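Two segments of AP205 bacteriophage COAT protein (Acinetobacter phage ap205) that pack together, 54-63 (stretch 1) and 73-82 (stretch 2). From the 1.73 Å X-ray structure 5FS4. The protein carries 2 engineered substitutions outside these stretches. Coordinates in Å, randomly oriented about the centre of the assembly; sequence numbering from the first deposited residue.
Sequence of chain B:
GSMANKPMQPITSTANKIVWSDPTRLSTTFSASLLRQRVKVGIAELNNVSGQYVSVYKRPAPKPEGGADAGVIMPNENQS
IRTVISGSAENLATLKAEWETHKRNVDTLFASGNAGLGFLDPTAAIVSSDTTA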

ATOM      1  N   VAL B  54       7.606   0.903  -3.040  1.00  6.74           N
ATOM      2  CA  VAL B  54       7.076   0.168  -4.214  1.00  7.06           C
ATOM      3  C   VAL B  54       7.453  -1.334  -4.174  1.00  6.93           C
ATOM      4  O   VAL B  54       8.601  -1.717  -3.959  1.00  6.78           O
ATOM      5  CB  VAL B  54       7.548   0.783  -5.584  1.00  6.78           C
ATOM      6  CG1 VAL B  54       6.905   0.041  -6.709  1.00  7.02           C
ATOM      7  CG2 VAL B  54       7.224   2.253  -5.691  1.00  6.87           C
ATOM      8  N   SER B  55       6.430  -2.190  -4.310  1.00  7.17           N
ATOM      9  CA  SER B  55       6.622  -3.649  -4.251  1.00  7.52           C
ATOM     10  C   SER B  55       6.271  -4.167  -5.647  1.00  7.20           C
ATOM     11  O   SER B  55       5.299  -3.718  -6.224  1.00  7.03           O
ATOM     12  CB  SER B  55       5.709  -4.313  -3.226  1.00  7.78           C
ATOM     13  OG  SER B  55       5.957  -3.852  -1.892  1.00  8.05           O
ATOM     14  N   VAL B  56       7.100  -5.082  -6.187  1.00  6.72           N
ATOM     15  CA  VAL B  56       6.917  -5.647  -7.501  1.00  6.46           C
ATOM     16  C   VAL B  56       7.133  -7.149  -7.459  1.00  6.34           C
ATOM     17  O   VAL B  56       8.060  -7.626  -6.852  1.00  5.98           O
ATOM     18  CB  VAL B  56       7.848  -5.034  -8.577  1.00  6.31           C
ATOM     19  CG1 VAL B  56       7.739  -5.742  -9.910  1.00  6.58           C
ATOM     20  CG2 VAL B  56       7.585  -3.554  -8.750  1.00  6.39           C
ATOM     21  N   TYR B  57       6.155  -7.852  -8.025  1.00  6.68           N
ATOM     22  CA  TYR B  57       6.279  -9.316  -8.245  1.00  7.98           C
ATOM     23  C   TYR B  57       5.812  -9.649  -9.639  1.00  9.10           C
ATOM     24  O   TYR B  57       4.771  -9.125 -10.114  1.00  9.80           O
ATOM     25  CB  TYR B  57       5.481 -10.110  -7.157  1.00  7.63           C
ATOM     26  CG  TYR B  57       5.890 -11.591  -6.981  1.00  7.76           C
ATOM     27  CD1 TYR B  57       5.482 -12.570  -7.880  1.00  8.31           C
ATOM     28  CD2 TYR B  57       6.730 -11.990  -5.917  1.00  7.53           C
ATOM     29  CE1 TYR B  57       5.890 -13.888  -7.725  1.00  8.39           C
ATOM     30  CE2 TYR B  57       7.152 -13.277  -5.769  1.00  7.71           C
ATOM     31  CZ  TYR B  57       6.724 -14.231  -6.653  1.00  8.38           C
ATOM     32  OH  TYR B  57       7.136 -15.526  -6.510  1.00  8.86           O
ATOM     33  N   LYS B  58       6.560 -10.548 -10.277  1.00  9.90           N
ATOM     34  CA  LYS B  58       6.222 -11.116 -11.556  1.00 10.96           C
ATOM     35  C   LYS B  58       5.566 -12.447 -11.344  1.00  9.91           C
ATOM     36  O   LYS B  58       6.218 -13.468 -11.093  1.00  9.83           O
ATOM     37  CB  LYS B  58       7.459 -11.215 -12.450  1.00 12.06           C
ATOM     38  CG  LYS B  58       8.115  -9.844 -12.684  1.00 14.77           C
ATOM     39  CD  LYS B  58       7.101  -8.790 -13.217  1.00 17.43           C
ATOM     40  CE  LYS B  58       7.512  -8.231 -14.561  1.00 21.66           C
ATOM     41  NZ  LYS B  58       8.661  -7.285 -14.313  1.00 24.28           N
ATOM     42  N   ARG B  59       4.248 -12.429 -11.508  1.00  9.84           N
ATOM     43  CA  ARG B  59       3.411 -13.541 -11.142  1.00 10.38           C
ATOM     44  C   ARG B  59       2.838 -14.251 -12.356  1.00  9.89           C
ATOM     45  O   ARG B  59       2.128 -13.638 -13.139  1.00  8.74           O
ATOM     46  CB  ARG B  59       2.263 -12.990 -10.287  1.00 10.72           C
ATOM     47  CG  ARG B  59       1.286 -14.020  -9.680  1.00 11.41           C
ATOM     48  CD  ARG B  59       1.855 -14.843  -8.547  1.00 11.55           C
ATOM     49  NE  ARG B  59       2.297 -14.022  -7.451  1.00 11.18           N
ATOM     50  CZ  ARG B  59       3.016 -14.451  -6.430  1.00 11.67           C
ATOM     51  NH1 ARG B  59       3.349 -15.716  -6.339  1.00 12.76           N
ATOM     52  NH2 ARG B  59       3.407 -13.587  -5.507  1.00 12.11           N
ATOM     53  N   PRO B  60       3.112 -15.572 -12.502  1.00 11.20           N
ATOM     54  CA  PRO B  60       2.531 -16.367 -13.578  1.00 11.05           C
ATOM     55  C   PRO B  60       1.013 -16.188 -13.651  1.00 11.08           C
ATOM     56  O   PRO B  60       0.323 -16.251 -12.636  1.00 11.12           O
ATOM     57  CB  PRO B  60       2.907 -17.828 -13.191  1.00 10.64           C
ATOM     58  CG  PRO B  60       4.054 -17.700 -12.275  1.00 11.41           C
ATOM     59  CD  PRO B  60       3.794 -16.437 -11.511  1.00 10.88           C
ATOM     60  N   ALA B  61       0.519 -15.930 -14.848  1.00 11.62           N
ATOM     61  CA  ALA B  61      -0.902 -15.992 -15.053  1.00 11.92           C
ATOM     62  C   ALA B  61      -1.370 -17.420 -14.753  1.00 13.11           C
ATOM     63  O   ALA B  61      -0.578 -18.354 -14.924  1.00 13.98           O
ATOM     64  CB  ALA B  61      -1.240 -15.606 -16.494  1.00 12.10           C
ATOM     65  N   PRO B  62      -2.653 -17.621 -14.348  1.00 13.10           N
ATOM     66  CA  PRO B  62      -3.153 -18.978 -14.107  1.00 14.37           C
ATOM     67  C   PRO B  62      -3.155 -19.837 -15.379  1.00 14.07           C
ATOM     68  O   PRO B  62      -3.365 -19.299 -16.446  1.00 13.60           O
ATOM     69  CB  PRO B  62      -4.597 -18.728 -13.607  1.00 14.15           C
ATOM     70  CG  PRO B  62      -4.582 -17.330 -13.097  1.00 14.18           C
ATOM     71  CD  PRO B  62      -3.660 -16.603 -13.996  1.00 13.52           C
ATOM     72  N   LYS B  63      -2.847 -21.126 -15.258  1.00 15.89           N
ATOM     73  CA  LYS B  63      -2.823 -22.059 -16.408  1.00 18.54           C
ATOM     74  C   LYS B  63      -4.228 -22.347 -16.810  1.00 19.87           C
ATOM     75  O   LYS B  63      -5.097 -22.466 -15.947  1.00 21.69           O
ATOM     76  CB  LYS B  63      -2.208 -23.406 -16.019  1.00 19.70           C
ATOM     77  CG  LYS B  63      -0.755 -23.337 -15.636  1.00 20.81           C
ATOM     78  CD  LYS B  63      -0.202 -24.664 -15.154  1.00 23.18           C
ATOM     79  CE  LYS B  63       0.583 -24.452 -13.867  1.00 24.59           C
ATOM     80  NZ  LYS B  63       1.537 -25.544 -13.579  1.00 26.53           N
ATOM     81  N   ILE B  73       3.908 -23.553 -19.188  1.00 19.33           N
ATOM     82  CA  ILE B  73       4.449 -22.496 -18.339  1.00 16.79           C
ATOM     83  C   ILE B  73       3.871 -21.203 -18.857  1.00 15.92           C
ATOM     84  O   ILE B  73       4.142 -20.810 -20.006  1.00 14.17           O
ATOM     85  CB  ILE B  73       5.976 -22.357 -18.404  1.00 18.57           C
ATOM     86  CG1 ILE B  73       6.682 -23.708 -18.171  1.00 19.09           C
ATOM     87  CG2 ILE B  73       6.444 -21.309 -17.408  1.00 16.98           C
ATOM     88  CD1 ILE B  73       6.220 -24.482 -16.988  1.00 20.07           C
ATOM     89  N   MET B  74       3.112 -20.508 -17.993  1.00 13.17           N
ATOM     90  CA  MET B  74       2.433 -19.255 -18.411  1.00 12.71           C
ATOM     91  C   MET B  74       3.348 -17.997 -18.302  1.00 12.63           C
ATOM     92  O   MET B  74       4.303 -18.008 -17.549  1.00 11.31           O
ATOM     93  CB  MET B  74       1.116 -19.084 -17.596  1.00 11.70           C
ATOM     94  CG  MET B  74       0.073 -20.191 -17.888  1.00 11.68           C
ATOM     95  SD  MET B  74      -0.647 -20.044 -19.522  1.00  8.25           S
ATOM     96  CE  MET B  74      -1.728 -18.657 -19.302  1.00 10.51           C
ATOM     97  N   PRO B  75       3.095 -16.963 -19.103  1.00 12.67           N
ATOM     98  CA  PRO B  75       3.849 -15.712 -18.948  1.00 12.70           C
ATOM     99  C   PRO B  75       3.505 -15.022 -17.624  1.00 12.03           C
ATOM    100  O   PRO B  75       2.455 -15.361 -17.032  1.00 10.71           O
ATOM    101  CB  PRO B  75       3.363 -14.854 -20.111  1.00 14.00           C
ATOM    102  CG  PRO B  75       2.016 -15.413 -20.439  1.00 14.69           C
ATOM    103  CD  PRO B  75       2.084 -16.880 -20.167  1.00 14.35           C
ATOM    104  N   ASN B  76       4.314 -14.041 -17.215  1.00 11.22           N
ATOM    105  CA  ASN B  76       4.034 -13.317 -15.951  1.00 10.53           C
ATOM    106  C   ASN B  76       3.357 -11.993 -16.165  1.00 10.60           C
ATOM    107  O   ASN B  76       3.641 -11.265 -17.100  1.00  9.60           O
ATOM    108  CB  ASN B  76       5.298 -13.061 -15.141  1.00 10.77           C
ATOM    109  CG  ASN B  76       6.047 -14.336 -14.809  1.00 11.13           C
ATOM    110  OD1 ASN B  76       5.465 -15.326 -14.447  1.00 11.05           O
ATOM    111  ND2 ASN B  76       7.350 -14.282 -14.881  1.00 11.13           N
ATOM    112  N   GLU B  77       2.498 -11.688 -15.216  1.00  9.52           N
ATOM    113  CA  GLU B  77       1.963 -10.362 -14.999  1.00  9.55           C
ATOM    114  C   GLU B  77       2.811  -9.635 -14.027  1.00  8.94           C
ATOM    115  O   GLU B  77       3.642 -10.210 -13.364  1.00  8.49           O
ATOM    116  CB  GLU B  77       0.503 -10.432 -14.468  1.00 10.08           C
ATOM    117  CG  GLU B  77       0.290 -10.984 -13.051  1.00 10.40           C
ATOM    118  CD  GLU B  77      -1.045 -10.546 -12.455  1.00 10.98           C
ATOM    119  OE1 GLU B  77      -1.505  -9.420 -12.757  1.00  9.55           O
ATOM    120  OE2 GLU B  77      -1.638 -11.335 -11.654  1.00 12.35           O
ATOM    121  N   ASN B  78       2.593  -8.336 -13.956  1.00  8.56           N
ATOM    122  CA  ASN B  78       3.257  -7.510 -12.979  1.00  8.54           C
ATOM    123  C   ASN B  78       2.259  -7.138 -11.848  1.00  7.84           C
ATOM    124  O   ASN B  78       1.282  -6.480 -12.098  1.00  7.82           O
ATOM    125  CB  ASN B  78       3.848  -6.276 -13.681  1.00  9.01           C
ATOM    126  CG  ASN B  78       4.564  -5.362 -12.729  1.00  9.64           C
ATOM    127  OD1 ASN B  78       4.128  -5.189 -11.564  1.00 11.00           O
ATOM    128  ND2 ASN B  78       5.716  -4.873 -13.132  1.00  9.12           N
ATOM    129  N   GLN B  79       2.497  -7.660 -10.650  1.00  7.57           N
ATOM    130  CA  GLN B  79       1.763  -7.299  -9.450  1.00  7.46           C
ATOM    131  C   GLN B  79       2.529  -6.166  -8.801  1.00  7.02           C
ATOM    132  O   GLN B  79       3.638  -6.389  -8.318  1.00  7.13           O
ATOM    133  CB  GLN B  79       1.694  -8.502  -8.485  1.00  7.49           C
ATOM    134  CG  GLN B  79       0.742  -9.609  -8.963  1.00  7.44           C
ATOM    135  CD  GLN B  79       0.614 -10.751  -7.995  1.00  7.46           C
ATOM    136  OE1 GLN B  79       1.619 -11.202  -7.400  1.00  8.09           O
ATOM    137  NE2 GLN B  79      -0.614 -11.286  -7.866  1.00  8.15           N
ATOM    138  N   SER B  80       1.921  -4.961  -8.745  1.00  6.89           N
ATOM    139  CA  SER B  80       2.622  -3.781  -8.172  1.00  6.77           C
ATOM    140  C   SER B  80       1.808  -3.137  -7.093  1.00  6.36           C
ATOM    141  O   SER B  80       0.593  -3.020  -7.244  1.00  6.20           O
ATOM    142  CB  SER B  80       2.981  -2.720  -9.208  1.00  7.85           C
ATOM    143  OG  SER B  80       4.126  -3.146  -9.962  1.00  8.75           O
ATOM    144  N   ILE B  81       2.496  -2.760  -6.016  1.00  5.91           N
ATOM    145  CA  ILE B  81       1.908  -1.982  -4.930  1.00  5.93           C
ATOM    146  C   ILE B  81       2.798  -0.815  -4.601  1.00  6.66           C
ATOM    147  O   ILE B  81       3.988  -1.020  -4.283  1.00  6.39           O
ATOM    148  CB  ILE B  81       1.605  -2.836  -3.661  1.00  5.87           C
ATOM    149  CG1 ILE B  81       0.764  -4.081  -4.033  1.00  6.05           C
ATOM    150  CG2 ILE B  81       0.957  -1.920  -2.620  1.00  5.74           C
ATOM    151  CD1 ILE B  81       0.372  -4.956  -2.862  1.00  5.91           C
ATOM    152  N   ARG B  82       2.224   0.395  -4.641  1.00  7.34           N
ATOM    153  CA  ARG B  82       2.965   1.611  -4.345  1.00  7.96           C
ATOM    154  C   ARG B  82       2.291   2.348  -3.185  1.00  7.73           C
ATOM    155  O   ARG B  82       1.121   2.612  -3.243  1.00  7.57           O
ATOM    156  CB  ARG B  82       3.035   2.542  -5.588  1.00  9.32           C
ATOM    157  CG  ARG B  82       3.770   3.820  -5.251  1.00 10.87           C
ATOM    158  CD  ARG B  82       3.869   4.755  -6.402  1.00 12.23           C
ATOM    159  NE  ARG B  82       2.552   5.237  -6.782  1.00 13.49           N
ATOM    160  CZ  ARG B  82       2.167   5.470  -8.045  1.00 15.65           C
ATOM    161  NH1 ARG B  82       2.942   5.192  -9.100  1.00 17.36           N
ATOM    162  NH2 ARG B  82       0.964   5.941  -8.260  1.00 17.03           N
TER
HETATM  163  O   HOH W   1       6.535  -5.413 -15.938  1.00 19.90           O

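The two stretches pair as neighbouring antiparallel strands, 54-60 and 76-82, whose axes approach to 4.1 Å with an angle of 144° between their N-to-C directions. V54 lies across from R82 and P60 from N76, with the register unbroken, one strand advancing a residue as the other steps back one. Together the stretches bury 866 Å², summed over both sides.

Backbone hydrogen bonding follows the alternation expected of antiparallel strands. In the S55-I81 pair, S55 N donates to I81 O (2.7 Å) and I81 N to S55 O (3.0 Å). Y57 and Q79 repeat the arrangement, Y57 N to Q79 O at 2.9 Å and Q79 N to Y57 O at 2.8 Å, as do R59 and E77, with R59 N to E77 O at 3.0 Å and E77 N to R59 O at 2.9 Å. Beyond the last of these pairs P60 has no amide hydrogen to give, and its N lies 3.1 Å from N76 OD1 without a hydrogen bond. The ladder nevertheless gains one more rung in the loop, where A61 N donates to P75 O (3.0 Å, nearly linear).

At the non-hydrogen-bonded pairs, alpha hydrogens point at carbonyls of the opposing strand. V54 CA approaches I81 O and K58 CA approaches E77 O, both at 3.3 Å; S80 CA reaches S55 O at the same distance. These CA-H...O contacts add a weaker polar attraction to the ladder.

On the face carrying S55, Y57, R59, E77, Q79 and I81, the principal side-chain bond is from R59 NE to Q79 OE1, 2.9 Å long and almost straight. Q79 OE1 lies at the edge of the guanidinium, near its plane, where an N-H can point directly at it. The two residues are not directly paired: the bond runs diagonally, linking the R59-E77 and Y57-Q79 pairs.

The other face, bearing V54, V56, K58, N78, S80 and R82, relies more on van der Waals contact. V54 CG2 packs against the aliphatic R82 CG at 3.8 Å, and V56 CG2 lies 3.7 Å from S80 OG. Within its own strand, S80 OG donates to N78 OD1 (2.6 Å). A water bridges K58 and N78, accepting from N78 ND2 (3.0 Å) and weakly from K58 NZ (3.3 Å).

Past the strands, the CA-to-CB bond of M74 points toward the first stretch. M74 CE makes an apolar contact with A61 CB (4.2 Å); van der Waals contacts join M74 CE to P62 O (3.4 Å) and M74 CG to K63 CG (4.0 Å).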